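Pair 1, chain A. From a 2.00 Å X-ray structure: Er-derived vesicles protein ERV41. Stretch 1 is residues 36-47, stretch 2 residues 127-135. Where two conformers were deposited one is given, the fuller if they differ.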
# COMPACT_ATOMS: atom_id res chain seq x y z
N GLN A 36 -7.09 11.54 -2.64
CA GLN A 36 -6.66 11.43 -4.03
C GLN A 36 -5.48 10.46 -4.10
O GLN A 36 -4.66 10.37 -3.17
CB GLN A 36 -6.29 12.80 -4.61
CG GLN A 36 -5.00 13.41 -4.06
CD GLN A 36 -4.55 14.63 -4.86
OE1 GLN A 36 -4.51 14.60 -6.09
NE2 GLN A 36 -4.21 15.70 -4.15
N ILE A 37 -5.40 9.72 -5.20
CA ILE A 37 -4.34 8.73 -5.36
C ILE A 37 -3.61 9.05 -6.66
O ILE A 37 -4.24 9.14 -7.72
CB ILE A 37 -4.93 7.32 -5.37
CG1 ILE A 37 -5.65 7.06 -4.04
CG2 ILE A 37 -3.85 6.25 -5.62
CD1 ILE A 37 -6.33 5.75 -3.99
N ASN A 38 -2.29 9.29 -6.56
CA ASN A 38 -1.48 9.65 -7.71
C ASN A 38 -0.34 8.65 -7.95
O ASN A 38 0.16 8.03 -7.00
CB ASN A 38 -0.86 11.04 -7.51
CG ASN A 38 -1.87 12.17 -7.66
OD1 ASN A 38 -2.10 12.68 -8.76
ND2 ASN A 38 -2.47 12.59 -6.54
N VAL A 39 0.06 8.50 -9.20
CA VAL A 39 1.26 7.74 -9.55
C VAL A 39 2.19 8.71 -10.25
O VAL A 39 1.76 9.55 -11.05
CB VAL A 39 0.96 6.52 -10.47
CG1 VAL A 39 2.26 5.93 -11.01
CG2 VAL A 39 0.22 5.45 -9.72
N ARG A 40 3.48 8.64 -9.94
CA ARG A 40 4.43 9.34 -10.79
C ARG A 40 5.69 8.52 -10.92
O ARG A 40 5.96 7.67 -10.07
CB ARG A 40 4.71 10.76 -10.29
CG ARG A 40 5.23 10.84 -8.88
CD ARG A 40 6.11 12.06 -8.75
NE ARG A 40 6.72 12.17 -7.43
CZ ARG A 40 7.46 13.20 -7.03
NH1 ARG A 40 7.69 14.22 -7.85
NH2 ARG A 40 7.98 13.22 -5.81
N ASP A 41 6.44 8.74 -12.00
CA ASP A 41 7.69 8.02 -12.17
C ASP A 41 8.73 8.87 -12.88
O ASP A 41 8.49 10.04 -13.17
CB ASP A 41 7.47 6.65 -12.85
CG ASP A 41 6.90 6.75 -14.26
OD1 ASP A 41 7.33 7.63 -15.03
OD2 ASP A 41 6.03 5.93 -14.60
N GLN A 42 9.89 8.28 -13.13
CA GLN A 42 10.97 8.99 -13.80
C GLN A 42 10.51 9.61 -15.11
O GLN A 42 10.89 10.74 -15.44
CB GLN A 42 12.14 8.04 -14.07
CG GLN A 42 12.36 7.04 -12.96
CD GLN A 42 13.82 6.74 -12.75
OE1 GLN A 42 14.40 7.10 -11.72
NE2 GLN A 42 14.43 6.06 -13.71
N THR A 43 9.67 8.89 -15.84
CA THR A 43 9.25 9.30 -17.17
C THR A 43 8.14 10.34 -17.15
O THR A 43 8.08 11.20 -18.04
CB THR A 43 8.78 8.08 -18.00
OG1 THR A 43 7.54 7.59 -17.48
CG2 THR A 43 9.82 6.96 -17.97
N MET A 44 7.26 10.28 -16.16
CA MET A 44 6.08 11.16 -16.18
C MET A 44 5.81 11.98 -14.92
O MET A 44 6.23 11.63 -13.81
CB MET A 44 4.82 10.38 -16.58
CG MET A 44 4.66 9.01 -15.95
SD MET A 44 2.94 8.50 -15.77
CE MET A 44 2.72 8.83 -14.02
N ASP A 45 5.09 13.08 -15.13
CA ASP A 45 4.55 13.89 -14.06
C ASP A 45 3.40 13.13 -13.40
O ASP A 45 2.96 12.10 -13.92
CB ASP A 45 4.02 15.20 -14.65
CG ASP A 45 4.09 16.35 -13.67
OD1 ASP A 45 5.17 16.55 -13.06
OD2 ASP A 45 3.06 17.05 -13.51
N ARG A 46 2.94 13.62 -12.26
CA ARG A 46 1.82 13.00 -11.54
C ARG A 46 0.62 12.68 -12.42
O ARG A 46 0.08 13.56 -13.10
CB ARG A 46 1.37 13.87 -10.37
CG ARG A 46 2.42 14.04 -9.31
CD ARG A 46 1.85 13.85 -7.91
NE ARG A 46 2.32 14.91 -7.01
CZ ARG A 46 3.57 15.03 -6.59
NH1 ARG A 46 4.50 14.16 -6.97
NH2 ARG A 46 3.91 16.02 -5.77
N LYS A 47 0.22 11.41 -12.40
CA LYS A 47 -1.00 10.96 -13.05
C LYS A 47 -2.01 10.54 -11.99
O LYS A 47 -1.73 9.65 -11.17
CB LYS A 47 -0.71 9.79 -13.99
CG LYS A 47 -1.95 9.14 -14.59
CD LYS A 47 -1.59 8.11 -15.66
CE LYS A 47 -0.95 6.85 -15.07
NZ LYS A 47 -0.45 5.92 -16.13
N ARG A 127 7.57 -0.02 -15.49
CA ARG A 127 8.46 -0.73 -14.57
C ARG A 127 9.77 0.06 -14.44
O ARG A 127 10.83 -0.38 -14.91
CB ARG A 127 8.72 -2.17 -15.07
CG ARG A 127 9.33 -3.11 -14.02
CD ARG A 127 9.63 -4.53 -14.57
NE ARG A 127 10.42 -5.28 -13.59
CZ ARG A 127 9.90 -6.09 -12.67
NH1 ARG A 127 8.58 -6.30 -12.61
NH2 ARG A 127 10.70 -6.71 -11.81
N VAL A 128 9.66 1.24 -13.84
CA VAL A 128 10.81 2.10 -13.57
C VAL A 128 10.63 2.67 -12.16
O VAL A 128 9.57 2.52 -11.56
CB VAL A 128 10.93 3.28 -14.58
CG1 VAL A 128 11.24 2.76 -15.98
CG2 VAL A 128 9.66 4.12 -14.58
N SER A 129 11.66 3.32 -11.63
CA SER A 129 11.55 3.95 -10.32
C SER A 129 10.34 4.92 -10.29
O SER A 129 10.22 5.80 -11.13
CB SER A 129 12.83 4.70 -9.97
OG SER A 129 12.72 5.31 -8.70
N GLY A 130 9.45 4.73 -9.33
CA GLY A 130 8.28 5.60 -9.25
C GLY A 130 7.69 5.60 -7.86
O GLY A 130 8.29 5.09 -6.92
N GLU A 131 6.49 6.17 -7.73
CA GLU A 131 5.89 6.30 -6.41
C GLU A 131 4.36 6.35 -6.53
O GLU A 131 3.82 7.00 -7.43
CB GLU A 131 6.47 7.55 -5.74
CG GLU A 131 5.70 8.11 -4.56
CD GLU A 131 6.33 9.39 -4.04
OE1 GLU A 131 7.36 9.83 -4.60
OE2 GLU A 131 5.81 9.97 -3.07
N LEU A 132 3.67 5.62 -5.66
CA LEU A 132 2.22 5.68 -5.55
C LEU A 132 1.88 6.47 -4.29
O LEU A 132 2.39 6.14 -3.21
CB LEU A 132 1.66 4.27 -5.42
CG LEU A 132 0.17 4.15 -5.14
CD1 LEU A 132 -0.61 4.56 -6.36
CD2 LEU A 132 -0.15 2.71 -4.77
N GLN A 133 1.03 7.49 -4.41
CA GLN A 133 0.74 8.42 -3.32
C GLN A 133 -0.75 8.44 -2.97
O GLN A 133 -1.60 8.65 -3.85
CB GLN A 133 1.18 9.85 -3.71
CG GLN A 133 2.62 9.96 -4.24
CD GLN A 133 3.01 11.39 -4.60
OE1 GLN A 133 2.16 12.18 -5.00
NE2 GLN A 133 4.29 11.72 -4.45
N ILE A 134 -1.06 8.24 -1.69
CA ILE A 134 -2.41 8.45 -1.18
C ILE A 134 -2.40 9.67 -0.24
O ILE A 134 -1.84 9.59 0.85
CB ILE A 134 -2.88 7.23 -0.38
CG1 ILE A 134 -2.79 5.96 -1.24
CG2 ILE A 134 -4.29 7.43 0.16
CD1 ILE A 134 -3.12 4.68 -0.46
N THR A 135 -3.01 10.78 -0.66
CA THR A 135 -3.04 12.01 0.13
C THR A 135 -4.43 12.65 0.15
O THR A 135 -5.38 12.13 -0.46
CB THR A 135 -2.02 13.07 -0.39
OG1 THR A 135 -2.43 13.53 -1.68
CG2 THR A 135 -0.62 12.50 -0.49
O HOH W 1 -2.03 11.82 -3.81

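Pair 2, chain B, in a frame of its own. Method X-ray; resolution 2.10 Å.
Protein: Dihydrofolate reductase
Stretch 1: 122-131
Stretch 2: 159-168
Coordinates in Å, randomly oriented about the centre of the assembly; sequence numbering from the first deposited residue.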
# COMPACT_ATOMS: atom_id res chain seq x y z
N TYR B 122 5.89 5.40 0.16
CA TYR B 122 5.34 6.36 -0.79
C TYR B 122 3.98 6.82 -0.29
O TYR B 122 3.01 6.05 -0.31
CB TYR B 122 5.17 5.70 -2.15
CG TYR B 122 6.47 5.27 -2.79
CD1 TYR B 122 6.73 3.93 -3.04
CD2 TYR B 122 7.43 6.21 -3.16
CE1 TYR B 122 7.91 3.53 -3.64
CE2 TYR B 122 8.63 5.81 -3.76
CZ TYR B 122 8.86 4.47 -3.99
OH TYR B 122 10.03 4.07 -4.58
N ARG B 123 3.90 8.07 0.15
CA ARG B 123 2.64 8.59 0.69
C ARG B 123 2.12 9.77 -0.11
O ARG B 123 2.85 10.74 -0.38
CB ARG B 123 2.82 9.03 2.15
CG ARG B 123 1.53 9.61 2.76
CD ARG B 123 1.71 9.90 4.25
NE ARG B 123 2.39 11.17 4.48
CZ ARG B 123 2.35 11.84 5.63
NH1 ARG B 123 1.66 11.35 6.66
NH2 ARG B 123 2.98 13.00 5.74
N THR B 124 0.84 9.69 -0.49
CA THR B 124 0.17 10.84 -1.10
C THR B 124 -0.63 11.54 -0.01
O THR B 124 -1.63 11.02 0.48
CB THR B 124 -0.79 10.42 -2.21
OG1 THR B 124 -0.06 9.77 -3.26
CG2 THR B 124 -1.52 11.65 -2.78
N MET B 125 -0.17 12.72 0.40
CA MET B 125 -0.84 13.48 1.45
C MET B 125 -1.87 14.42 0.82
O MET B 125 -1.51 15.33 0.06
CB MET B 125 0.19 14.26 2.28
CG MET B 125 -0.40 15.10 3.42
SD MET B 125 -1.58 14.20 4.48
CE MET B 125 -0.48 13.56 5.71
N ILE B 126 -3.15 14.18 1.10
CA ILE B 126 -4.21 14.98 0.51
C ILE B 126 -4.70 16.02 1.52
O ILE B 126 -5.19 15.68 2.61
CB ILE B 126 -5.39 14.09 0.06
CG1 ILE B 126 -4.88 12.98 -0.88
CG2 ILE B 126 -6.44 14.92 -0.62
CD1 ILE B 126 -5.98 11.97 -1.29
N HIS B 127 -4.57 17.29 1.16
CA HIS B 127 -4.85 18.39 2.08
C HIS B 127 -6.33 18.77 2.05
O HIS B 127 -6.72 19.80 1.49
CB HIS B 127 -3.94 19.58 1.78
CG HIS B 127 -2.49 19.21 1.71
ND1 HIS B 127 -1.76 18.84 2.82
CD2 HIS B 127 -1.64 19.15 0.66
CE1 HIS B 127 -0.51 18.58 2.45
NE2 HIS B 127 -0.41 18.76 1.16
N GLU B 128 -7.13 17.91 2.65
CA GLU B 128 -8.56 18.09 2.74
C GLU B 128 -9.01 17.07 3.77
O GLU B 128 -8.29 16.10 4.05
CB GLU B 128 -9.24 17.84 1.38
CG GLU B 128 -10.70 18.31 1.29
CD GLU B 128 -10.95 19.56 2.11
OE1 GLU B 128 -10.80 20.68 1.57
OE2 GLU B 128 -11.29 19.44 3.31
N THR B 129 -10.19 17.28 4.35
CA THR B 129 -10.71 16.30 5.30
C THR B 129 -11.94 15.60 4.75
O THR B 129 -12.81 16.25 4.16
CB THR B 129 -11.04 16.93 6.67
OG1 THR B 129 -12.06 17.92 6.50
CG2 THR B 129 -9.83 17.56 7.27
N PHE B 130 -11.99 14.29 4.93
CA PHE B 130 -13.13 13.49 4.48
C PHE B 130 -13.64 12.63 5.64
O PHE B 130 -12.96 12.50 6.68
CB PHE B 130 -12.72 12.57 3.32
CG PHE B 130 -12.11 13.31 2.14
CD1 PHE B 130 -10.77 13.66 2.14
CD2 PHE B 130 -12.89 13.64 1.04
CE1 PHE B 130 -10.21 14.35 1.05
CE2 PHE B 130 -12.33 14.31 -0.05
CZ PHE B 130 -10.99 14.66 -0.05
N GLU B 131 -14.83 12.07 5.48
CA GLU B 131 -15.39 11.17 6.49
C GLU B 131 -14.93 9.77 6.16
O GLU B 131 -15.06 9.32 5.01
CB GLU B 131 -16.93 11.24 6.51
CG GLU B 131 -17.48 12.52 7.13
CD GLU B 131 -19.01 12.58 7.18
OE1 GLU B 131 -19.69 11.55 6.91
OE2 GLU B 131 -19.53 13.67 7.51
N LEU B 159 -9.35 17.55 -7.60
CA LEU B 159 -9.94 18.71 -6.92
C LEU B 159 -9.23 19.20 -5.66
O LEU B 159 -9.61 20.23 -5.11
CB LEU B 159 -11.39 18.39 -6.54
CG LEU B 159 -12.38 17.97 -7.63
CD1 LEU B 159 -13.76 17.72 -7.02
CD2 LEU B 159 -12.47 19.03 -8.72
N TYR B 160 -8.24 18.46 -5.18
CA TYR B 160 -7.67 18.74 -3.87
C TYR B 160 -6.18 18.97 -3.98
O TYR B 160 -5.52 18.31 -4.77
CB TYR B 160 -7.95 17.56 -2.90
CG TYR B 160 -9.36 17.03 -2.99
CD1 TYR B 160 -10.43 17.76 -2.50
CD2 TYR B 160 -9.63 15.81 -3.60
CE1 TYR B 160 -11.73 17.30 -2.60
CE2 TYR B 160 -10.92 15.33 -3.70
CZ TYR B 160 -11.97 16.08 -3.20
OH TYR B 160 -13.28 15.62 -3.28
N ALA B 161 -5.66 19.91 -3.18
CA ALA B 161 -4.22 20.10 -3.06
C ALA B 161 -3.66 18.83 -2.47
O ALA B 161 -4.27 18.23 -1.57
CB ALA B 161 -3.91 21.28 -2.15
N HIS B 162 -2.50 18.39 -2.95
CA HIS B 162 -1.92 17.16 -2.45
C HIS B 162 -0.41 17.14 -2.66
O HIS B 162 0.10 17.88 -3.51
CB HIS B 162 -2.61 15.94 -3.09
CG HIS B 162 -2.56 15.94 -4.60
ND1 HIS B 162 -3.37 16.75 -5.37
CD2 HIS B 162 -1.81 15.22 -5.46
CE1 HIS B 162 -3.12 16.53 -6.65
NE2 HIS B 162 -2.18 15.61 -6.74
N ASP B 163 0.28 16.33 -1.86
CA ASP B 163 1.72 16.13 -2.03
C ASP B 163 2.03 14.66 -2.19
O ASP B 163 1.40 13.80 -1.56
CB ASP B 163 2.51 16.72 -0.85
CG ASP B 163 2.46 18.24 -0.82
OD1 ASP B 163 3.13 18.88 -1.66
OD2 ASP B 163 1.73 18.80 0.02
N TYR B 164 3.00 14.37 -3.07
CA TYR B 164 3.55 13.03 -3.20
C TYR B 164 4.87 12.97 -2.44
O TYR B 164 5.86 13.61 -2.84
CB TYR B 164 3.78 12.70 -4.68
CG TYR B 164 2.51 12.63 -5.50
CD1 TYR B 164 2.05 13.74 -6.20
CD2 TYR B 164 1.78 11.44 -5.59
CE1 TYR B 164 0.88 13.67 -6.97
CE2 TYR B 164 0.61 11.36 -6.36
CZ TYR B 164 0.17 12.48 -7.04
OH TYR B 164 -0.98 12.41 -7.81
N GLU B 165 4.90 12.19 -1.36
CA GLU B 165 6.08 12.14 -0.51
C GLU B 165 6.79 10.79 -0.56
O GLU B 165 6.16 9.74 -0.71
CB GLU B 165 5.68 12.44 0.94
CG GLU B 165 4.90 13.73 1.13
CD GLU B 165 4.48 13.94 2.57
OE1 GLU B 165 4.42 12.93 3.33
OE2 GLU B 165 4.22 15.10 2.96
N THR B 166 8.12 10.81 -0.42
CA THR B 166 8.91 9.59 -0.31
C THR B 166 9.70 9.58 1.00
O THR B 166 10.36 10.57 1.33
CB THR B 166 9.89 9.48 -1.49
OG1 THR B 166 9.17 9.62 -2.72
CG2 THR B 166 10.63 8.13 -1.47
N TYR B 167 9.63 8.48 1.75
CA TYR B 167 10.42 8.31 2.97
C TYR B 167 11.41 7.13 2.82
O TYR B 167 11.09 6.13 2.19
CB TYR B 167 9.51 8.09 4.18
CG TYR B 167 8.58 9.25 4.49
CD1 TYR B 167 7.44 9.46 3.73
CD2 TYR B 167 8.85 10.13 5.53
CE1 TYR B 167 6.59 10.51 4.00
CE2 TYR B 167 8.01 11.19 5.81
CZ TYR B 167 6.88 11.37 5.04
OH TYR B 167 6.03 12.42 5.30
N HIS B 168 12.61 7.29 3.37
CA HIS B 168 13.62 6.23 3.38
C HIS B 168 14.02 6.02 4.83
O HIS B 168 13.76 6.88 5.68
CB HIS B 168 14.87 6.62 2.57
CG HIS B 168 14.71 6.59 1.08
ND1 HIS B 168 15.69 7.00 0.22
CD2 HIS B 168 13.67 6.17 0.30
CE1 HIS B 168 15.28 6.86 -1.03
NE2 HIS B 168 14.06 6.36 -1.01

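An antiparallel strand pair fixes its backbone bonds by register and leaves the side chains free to find their own solutions; pairs 1 and 2 illustrate the principle. In both, the strand axes approach to 4.6 Å, running at 170° in pair 1 and 163° in pair 2, and 14 central residues superpose with an RMSD of 0.8 Å.

The matched bonds follow the same ladder. Asn38(A) and Gln133(A) exchange two backbone hydrogen bonds, Asn38(A) N to Gln133(A) O at 2.9 Å and Gln133(A) N to Asn38(A) O at 2.8 Å. Their counterparts Arg123(B) and Glu165(B) do likewise, as do Arg40(A) with Glu131(A) and the equivalent Met125(B) with Asp163(B). Past the last bridge, the ladder gains one more rung in each pair: Gln42(A) N reaches Ser129(A) O at 3.2 Å, and His127(B) N reaches Ala161(B) O at 2.9 Å.

On the face carrying these hydrogen-bonded pairs, charge is distributed differently. In pair 2 the Arg123(B) side chain, t at chi1 and chi2 and turned to p at chi3, reaches Glu165(B), and its NE and NH2 both donate to Glu165(B) OE1, at 2.9 and 2.8 Å, forming a salt bridge. The matched Asn38(A) makes no side-chain hydrogen bond to Gln133(A); its ND2 donates to Gln36(A) OE1 at 2.9 Å on its own strand and to a water, which also hydrogen-bonds to Thr135(A) OG1 and so links the strands. Pair 1 places its arginine one pair along, where Arg40(A) NH2 and Glu131(A) OE1 make a long salt bridge of 3.7 Å. Gln133(A) NE2 helps hold that glutamate, donating to Glu131(A) OE2 at 2.7 Å. At the Glu131(A) position, Asp163(B) turns to a different partner: His127(B) NE2 donates to its OD2 at a very short 2.4 Å.

The opposite face is filled by other means. Leu132(A) CD1 packs against Ile37(A) CG2 at 3.7 Å and Val39(A) CG2 at 3.6 Å, an aliphatic cluster. In pair 2, Thr124(B) OG1 sits 3.4 Å from Tyr164(B) CD2 at the matching position.

The strand ends diverge most. Gly130(A) lets Asp41(A) come within 3.8 Å, CA to CA; an ideal CB on Gly130(A) would lie 2.8 Å from Arg40(A) O, a clash. The equivalent His162(B) and Ile126(B) stand 4.3 Å apart by CA. Nearby, Val128(A) CG2 meets Asp41(A) CB at 3.8 Å, whereas Tyr160(B) packs its CB against Ile126(B) CG2 at 3.8 Å and offers its ring face to the edge of Phe130(B).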